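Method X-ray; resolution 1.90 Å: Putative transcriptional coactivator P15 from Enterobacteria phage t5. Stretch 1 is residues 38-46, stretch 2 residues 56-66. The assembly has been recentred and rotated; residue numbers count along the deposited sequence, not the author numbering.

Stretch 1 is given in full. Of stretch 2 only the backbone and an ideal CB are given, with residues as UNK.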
ATOM      1  N   ASN A  38      16.990  -7.869  -1.500  1.00 32.68           N
ATOM      2  CA  ASN A  38      16.207  -7.013  -0.627  1.00 31.15           C
ATOM      3  C   ASN A  38      14.716  -7.292  -0.775  1.00 30.25           C
ATOM      4  O   ASN A  38      14.275  -7.794  -1.791  1.00 28.00           O
ATOM      5  CB  ASN A  38      16.537  -5.569  -0.969  1.00 31.91           C
ATOM      6  CG  ASN A  38      18.009  -5.249  -0.675  1.00 38.31           C
ATOM      7  OD1 ASN A  38      18.477  -5.365   0.457  1.00 44.21           O
ATOM      8  ND2 ASN A  38      18.746  -4.957  -1.711  1.00 44.44           N
ATOM      9  N   LEU A  39      13.957  -6.988   0.274  1.00 29.47           N
ATOM     10  CA  LEU A  39      12.492  -7.163   0.253  1.00 26.19           C
ATOM     11  C   LEU A  39      11.798  -5.844  -0.074  1.00 21.91           C
ATOM     12  O   LEU A  39      12.191  -4.800   0.378  1.00 23.60           O
ATOM     13  CB  LEU A  39      11.982  -7.707   1.615  1.00 26.38           C
ATOM     14  CG  LEU A  39      12.480  -9.127   1.899  1.00 28.89           C
ATOM     15  CD1 LEU A  39      11.974  -9.559   3.263  1.00 26.45           C
ATOM     16  CD2 LEU A  39      12.047 -10.132   0.825  1.00 31.10           C
ATOM     17  N   TYR A  40      10.680  -5.965  -0.788  1.00 23.42           N
ATOM     18  CA  TYR A  40       9.836  -4.882  -1.206  1.00 21.65           C
ATOM     19  C   TYR A  40       8.391  -5.225  -0.946  1.00 22.29           C
ATOM     20  O   TYR A  40       8.006  -6.418  -0.982  1.00 23.99           O
ATOM     21  CB  TYR A  40       9.981  -4.712  -2.730  1.00 22.59           C
ATOM     22  CG  TYR A  40      11.381  -4.281  -3.031  1.00 22.37           C
ATOM     23  CD1 TYR A  40      11.722  -2.954  -3.013  1.00 24.28           C
ATOM     24  CD2 TYR A  40      12.356  -5.217  -3.246  1.00 23.98           C
ATOM     25  CE1 TYR A  40      13.055  -2.555  -3.223  1.00 28.73           C
ATOM     26  CE2 TYR A  40      13.676  -4.835  -3.525  1.00 29.33           C
ATOM     27  CZ  TYR A  40      14.030  -3.526  -3.483  1.00 26.83           C
ATOM     28  OH  TYR A  40      15.357  -3.161  -3.743  1.00 30.41           O
ATOM     29  N   MET A  41       7.609  -4.185  -0.638  1.00 23.12           N
ATOM     30  CA  MET A  41       6.156  -4.314  -0.580  1.00 22.29           C
ATOM     31  C   MET A  41       5.517  -3.440  -1.628  1.00 20.97           C
ATOM     32  O   MET A  41       5.947  -2.333  -1.897  1.00 23.99           O
ATOM     33  CB  MET A  41       5.535  -3.985   0.804  1.00 25.50           C
ATOM     34  CG  MET A  41       5.918  -2.667   1.403  1.00 28.62           C
ATOM     35  SD  MET A  41       4.911  -2.206   2.851  1.00 30.73           S
ATOM     36  CE  MET A  41       5.933  -0.888   3.443  1.00 31.96           C
ATOM     37  N   GLY A  42       4.439  -3.947  -2.204  1.00 22.11           N
ATOM     38  CA  GLY A  42       3.735  -3.190  -3.233  1.00 20.79           C
ATOM     39  C   GLY A  42       2.504  -3.882  -3.780  1.00 20.76           C
ATOM     40  O   GLY A  42       1.935  -4.767  -3.135  1.00 19.83           O
ATOM     41  N   ILE A  43       2.103  -3.493  -4.983  1.00 19.88           N
ATOM     42  CA  ILE A  43       0.944  -4.116  -5.602  1.00 20.68           C
ATOM     43  C   ILE A  43       1.373  -4.777  -6.908  1.00 21.58           C
ATOM     44  O   ILE A  43       1.928  -4.104  -7.739  1.00 21.76           O
ATOM     45  CB  ILE A  43      -0.091  -3.041  -5.910  1.00 22.22           C
ATOM     46  CG1 ILE A  43      -0.729  -2.523  -4.630  1.00 21.42           C
ATOM     47  CG2 ILE A  43      -1.134  -3.547  -6.904  1.00 27.53           C
ATOM     48  CD1 ILE A  43      -1.268  -3.458  -3.569  1.00 19.72           C
ATOM     49  N   ARG A  44       1.193  -6.091  -7.033  1.00 20.03           N
ATOM     50  CA  ARG A  44       1.449  -6.784  -8.306  1.00 22.17           C
ATOM     51  C   ARG A  44       0.116  -7.062  -8.944  1.00 24.60           C
ATOM     52  O   ARG A  44      -0.814  -7.516  -8.257  1.00 28.33           O
ATOM     53  CB  ARG A  44       2.164  -8.124  -8.073  1.00 20.08           C
ATOM     54  CG  ARG A  44       2.509  -8.812  -9.380  1.00 18.99           C
ATOM     55  CD  ARG A  44       2.892 -10.245  -9.197  1.00 21.17           C
ATOM     56  NE  ARG A  44       4.265 -10.469  -8.678  1.00 22.10           N
ATOM     57  CZ  ARG A  44       5.363 -10.590  -9.409  1.00 23.08           C
ATOM     58  NH1 ARG A  44       5.331 -10.407 -10.710  1.00 23.03           N
ATOM     59  NH2 ARG A  44       6.519 -10.866  -8.788  1.00 27.69           N
ATOM     60  N   TYR A  45      -0.005  -6.806 -10.241  1.00 26.87           N
ATOM     61  CA  TYR A  45      -1.288  -7.095 -10.946  1.00 27.40           C
ATOM     62  C   TYR A  45      -1.383  -8.535 -11.483  1.00 27.25           C
ATOM     63  O   TYR A  45      -0.476  -8.989 -12.183  1.00 27.17           O
ATOM     64  CB  TYR A  45      -1.526  -6.121 -12.077  1.00 29.05           C
ATOM     65  CG  TYR A  45      -1.800  -4.730 -11.552  1.00 34.10           C
ATOM     66  CD1 TYR A  45      -3.036  -4.421 -10.986  1.00 39.80           C
ATOM     67  CD2 TYR A  45      -0.806  -3.754 -11.509  1.00 35.28           C
ATOM     68  CE1 TYR A  45      -3.293  -3.144 -10.481  1.00 41.55           C
ATOM     69  CE2 TYR A  45      -1.057  -2.485 -10.978  1.00 34.38           C
ATOM     70  CZ  TYR A  45      -2.301  -2.205 -10.451  1.00 39.37           C
ATOM     71  OH  TYR A  45      -2.584  -0.966  -9.919  1.00 43.73           O
ATOM     72  N   TRP A  46      -2.461  -9.229 -11.132  1.00 26.43           N
ATOM     73  CA  TRP A  46      -2.856 -10.477 -11.797  1.00 26.18           C
ATOM     74  C   TRP A  46      -3.948 -10.241 -12.817  1.00 29.42           C
ATOM     75  O   TRP A  46      -4.833  -9.418 -12.582  1.00 31.70           O
ATOM     76  CB  TRP A  46      -3.241 -11.464 -10.784  1.00 30.14           C
ATOM     77  CG  TRP A  46      -2.110 -11.812  -9.847  1.00 26.50           C
ATOM     78  CD1 TRP A  46      -1.327 -10.918  -9.144  1.00 26.89           C
ATOM     79  CD2 TRP A  46      -1.686 -13.104  -9.393  1.00 29.68           C
ATOM     80  NE1 TRP A  46      -0.453 -11.551  -8.362  1.00 26.60           N
ATOM     81  CE2 TRP A  46      -0.577 -12.866  -8.483  1.00 29.57           C
ATOM     82  CE3 TRP A  46      -2.034 -14.410  -9.698  1.00 33.29           C
ATOM     83  CZ2 TRP A  46       0.105 -13.902  -7.854  1.00 29.81           C
ATOM     84  CZ3 TRP A  46      -1.352 -15.443  -9.078  1.00 34.20           C
ATOM     85  CH2 TRP A  46      -0.321 -15.206  -8.160  1.00 36.27           C
ATOM     86  N   UNK A  56      -0.362 -14.255 -12.888  1.00 24.16           N
ATOM     87  CA  UNK A  56       0.520 -13.186 -12.376  1.00 23.82           C
ATOM     88  C   UNK A  56       1.213 -12.465 -13.489  1.00 25.15           C
ATOM     89  O   UNK A  56       1.762 -13.121 -14.376  1.00 26.59           O
ATOM     90  CB  UNK A  56       1.565 -13.753 -11.413  1.00 23.82           C
ATOM     91  N   UNK A  57       1.224 -11.139 -13.468  1.00 27.77           N
ATOM     92  CA  UNK A  57       2.022 -10.373 -14.428  1.00 25.98           C
ATOM     93  C   UNK A  57       3.182  -9.708 -13.777  1.00 23.80           C
ATOM     94  O   UNK A  57       3.318  -9.646 -12.538  1.00 23.61           O
ATOM     95  CB  UNK A  57       1.165  -9.320 -15.134  1.00 25.98           C
ATOM     96  N   UNK A  58       4.026  -9.118 -14.607  1.00 25.67           N
ATOM     97  CA  UNK A  58       5.165  -8.334 -14.088  1.00 27.14           C
ATOM     98  C   UNK A  58       4.803  -6.864 -13.832  1.00 24.66           C
ATOM     99  O   UNK A  58       5.681  -6.011 -13.645  1.00 27.80           O
ATOM    100  CB  UNK A  58       6.335  -8.404 -15.072  1.00 27.14           C
ATOM    101  N   UNK A  59       3.528  -6.524 -13.924  1.00 23.06           N
ATOM    102  CA  UNK A  59       3.102  -5.117 -13.774  1.00 24.28           C
ATOM    103  C   UNK A  59       2.745  -4.809 -12.330  1.00 23.97           C
ATOM    104  O   UNK A  59       2.151  -5.675 -11.588  1.00 24.34           O
ATOM    105  CB  UNK A  59       1.906  -4.814 -14.678  1.00 24.28           C
ATOM    106  N   UNK A  60       3.167  -3.635 -11.911  1.00 24.29           N
ATOM    107  CA  UNK A  60       2.872  -3.118 -10.555  1.00 22.44           C
ATOM    108  C   UNK A  60       3.985  -2.199 -10.103  1.00 22.31           C
ATOM    109  O   UNK A  60       4.826  -1.761 -10.904  1.00 26.01           O
ATOM    110  CB  UNK A  60       2.696  -4.260  -9.552  1.00 22.44           C
ATOM    111  N   UNK A  61       4.045  -1.948  -8.801  1.00 23.90           N
ATOM    112  CA  UNK A  61       5.092  -1.069  -8.254  1.00 22.91           C
ATOM    113  C   UNK A  61       5.398  -1.527  -6.820  1.00 22.90           C
ATOM    114  O   UNK A  61       4.601  -2.129  -6.191  1.00 20.61           O
ATOM    115  CB  UNK A  61       4.658   0.398  -8.281  1.00 22.91           C
ATOM    116  N   UNK A  62       6.568  -1.223  -6.309  1.00 22.04           N
ATOM    117  CA  UNK A  62       6.893  -1.617  -4.998  1.00 22.57           C
ATOM    118  C   UNK A  62       7.897  -0.669  -4.401  1.00 25.76           C
ATOM    119  O   UNK A  62       8.516   0.182  -5.115  1.00 24.49           O
ATOM    120  CB  UNK A  62       7.414  -3.056  -4.986  1.00 22.57           C
ATOM    121  N   UNK A  63       8.037  -0.761  -3.089  1.00 23.60           N
ATOM    122  CA  UNK A  63       9.035   0.034  -2.421  1.00 25.45           C
ATOM    123  C   UNK A  63       9.563  -0.739  -1.213  1.00 24.19           C
ATOM    124  O   UNK A  63       9.034  -1.776  -0.865  1.00 24.26           O
ATOM    125  CB  UNK A  63       8.461   1.389  -2.004  1.00 25.45           C
ATOM    126  N   UNK A  64      10.614  -0.250  -0.551  1.00 25.01           N
ATOM    127  CA  UNK A  64      11.186  -1.170   0.428  1.00 26.03           C
ATOM    128  C   UNK A  64      10.298  -1.618   1.595  1.00 24.14           C
ATOM    129  O   UNK A  64       9.455  -0.883   2.120  1.00 24.29           O
ATOM    130  CB  UNK A  64      12.438  -0.515   1.015  1.00 26.03           C
ATOM    131  N   UNK A  65      10.479  -2.876   1.960  1.00 23.68           N
ATOM    132  CA  UNK A  65       9.786  -3.502   3.056  1.00 26.18           C
ATOM    133  C   UNK A  65      10.759  -3.652   4.195  1.00 27.25           C
ATOM    134  O   UNK A  65      11.466  -4.665   4.237  1.00 26.65           O
ATOM    135  CB  UNK A  65       9.189  -4.851   2.649  1.00 26.18           C
ATOM    136  N   UNK A  66      10.771  -2.690   5.107  1.00 29.41           N
ATOM    137  CA  UNK A  66      11.677  -2.683   6.215  1.00 26.66           C
ATOM    138  C   UNK A  66      10.840  -2.352   7.451  1.00 30.58           C
ATOM    139  O   UNK A  66       9.649  -1.997   7.323  1.00 25.75           O
ATOM    140  CB  UNK A  66      12.823  -1.691   6.004  1.00 26.66           C
TER

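Two segments of stretch 2, on either side of a corner at 58, pair antiparallel with strand 38-46, with a beta bulge between R44 and W46. At position 56 the ideal CB lies 3.7 Å from W46 CE2, above the indole, and phi is -61°; a compact apolar side chain would suit, proline among them. P56 CB sits 3.7 Å from the centroid of the six-membered ring of W46, almost on the ring normal, a CH-pi contact.

Position 57 points sideways, but its ideal CB is 3.4 Å from Y45 O, an acceptor within reach of a short hydroxyl or other small donor. T57 supplies one: OG1 donates to Y45 O at 2.8 Å, joining the backbone bond from T57 N to the same Y45 O at 3.0 Å. OG1 also accepts from the N of residue 59, 3.0 Å away, bracing the corner at 58. R44 NH1 donates to T57 O at 2.8 Å.

Position 58 points away at that corner, and many polar or charged residues would do; it is K58. Position 59 points sideways, its ideal CB 4.3 Å from Y45 CD2, and tolerates most small or polar residues. S59 contributes chiefly its backbone, Y45 N donating to S59 O at 2.8 Å.

At position 60, with phi/psi of 151/-163, a CB would jam against the preceding carbonyl and lie 2.0 Å from I43 O. Glycine is called for, and G60 brings its CA to 3.1 Å from I43 O.

Position 61 shares a sheet face with I43, its ideal CB no closer than 5.3 Å to I43 O; a large apolar side chain could bridge the gap. F61, with chi1 p, brings CE1 to 4.0 Å from I43 CB.

At position 62 the CB points toward stretch 1, 3.5 Å from M41 O and 3.8 Å from Y40 CB; small residues such as alanine or serine fit. S62 places OG 3.6 Å from Y40 CB, hydrogen-bonded elsewhere in the structure.

Position 63 lies on the face of M41 and invites a long apolar or aromatic group. F63 places CZ 3.6 Å from M41 CE, while paired backbone bonds link M41 N to F63 O (2.8 Å) and F63 N to M41 O (2.9 Å).

Position 64 points away, with phi -62° and no bond from its nitrogen to stretch 1, so proline is allowed among many; it is P64. Position 65 points toward L39 and M41, where apolar or aromatic groups suit. Y65 packs CD1 3.8 Å from M41 CB. Position 66 points sideways, free of stretch 1; T66 caps the following helix.

Stretch 2 56-66: PTKSGFSFPYT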
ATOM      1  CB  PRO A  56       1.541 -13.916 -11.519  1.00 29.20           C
ATOM      2  CG  PRO A  56       1.466 -15.368 -11.876  1.00 31.87           C
ATOM      3  CD  PRO A  56       0.118 -15.602 -12.546  1.00 26.62           C
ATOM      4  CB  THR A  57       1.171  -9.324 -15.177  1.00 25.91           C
ATOM      5  OG1 THR A  57       1.012  -8.141 -14.367  1.00 27.29           O
ATOM      6  CG2 THR A  57      -0.209  -9.882 -15.574  1.00 27.10           C
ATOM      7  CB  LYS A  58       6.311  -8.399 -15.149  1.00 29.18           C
ATOM      8  CG  LYS A  58       6.892  -9.799 -15.259  1.00 32.76           C
ATOM      9  CD  LYS A  58       8.145  -9.907 -16.164  1.00 37.75           C
ATOM     10  CE  LYS A  58       7.784  -9.971 -17.663  1.00 43.17           C
ATOM     11  NZ  LYS A  58       7.455 -11.330 -18.226  1.00 42.14           N
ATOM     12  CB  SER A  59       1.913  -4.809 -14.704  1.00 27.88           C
ATOM     13  OG  SER A  59       2.430  -4.945 -16.024  1.00 28.53           O
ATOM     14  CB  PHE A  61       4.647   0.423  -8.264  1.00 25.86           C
ATOM     15  CG  PHE A  61       3.714   0.756  -7.187  1.00 27.26           C
ATOM     16  CD1 PHE A  61       2.391   0.366  -7.271  1.00 32.00           C
ATOM     17  CD2 PHE A  61       4.169   1.297  -6.001  1.00 30.58           C
ATOM     18  CE1 PHE A  61       1.526   0.598  -6.224  1.00 33.61           C
ATOM     19  CE2 PHE A  61       3.318   1.536  -4.957  1.00 29.17           C
ATOM     20  CZ  PHE A  61       2.003   1.183  -5.061  1.00 29.82           C
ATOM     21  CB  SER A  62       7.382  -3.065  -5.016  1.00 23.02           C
ATOM     22  OG  SER A  62       8.592  -3.239  -5.722  1.00 21.72           O
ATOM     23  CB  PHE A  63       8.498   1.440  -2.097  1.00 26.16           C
ATOM     24  CG  PHE A  63       7.445   1.467  -1.044  1.00 25.94           C
ATOM     25  CD1 PHE A  63       6.158   1.090  -1.346  1.00 30.10           C
ATOM     26  CD2 PHE A  63       7.713   1.945   0.219  1.00 32.81           C
ATOM     27  CE1 PHE A  63       5.123   1.133  -0.416  1.00 32.37           C
ATOM     28  CE2 PHE A  63       6.699   1.996   1.172  1.00 35.44           C
ATOM     29  CZ  PHE A  63       5.398   1.563   0.854  1.00 32.89           C
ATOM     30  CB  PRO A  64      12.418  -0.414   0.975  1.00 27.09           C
ATOM     31  CG  PRO A  64      12.686   0.656   0.009  1.00 25.35           C
ATOM     32  CD  PRO A  64      11.435   0.932  -0.765  1.00 26.52           C
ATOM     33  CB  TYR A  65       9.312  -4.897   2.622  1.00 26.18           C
ATOM     34  CG  TYR A  65       8.433  -5.693   3.606  1.00 26.22           C
ATOM     35  CD1 TYR A  65       7.175  -5.235   4.016  1.00 28.71           C
ATOM     36  CD2 TYR A  65       8.813  -6.958   4.034  1.00 28.66           C
ATOM     37  CE1 TYR A  65       6.357  -6.010   4.847  1.00 25.96           C
ATOM     38  CE2 TYR A  65       7.998  -7.744   4.823  1.00 28.19           C
ATOM     39  CZ  TYR A  65       6.796  -7.258   5.266  1.00 28.26           C
ATOM     40  OH  TYR A  65       6.013  -8.073   6.056  1.00 27.52           O
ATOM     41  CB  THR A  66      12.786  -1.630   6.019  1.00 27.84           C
ATOM     42  OG1 THR A  66      12.197  -0.332   5.885  1.00 30.01           O
ATOM     43  CG2 THR A  66      13.604  -1.935   4.783  1.00 32.63           C
TER
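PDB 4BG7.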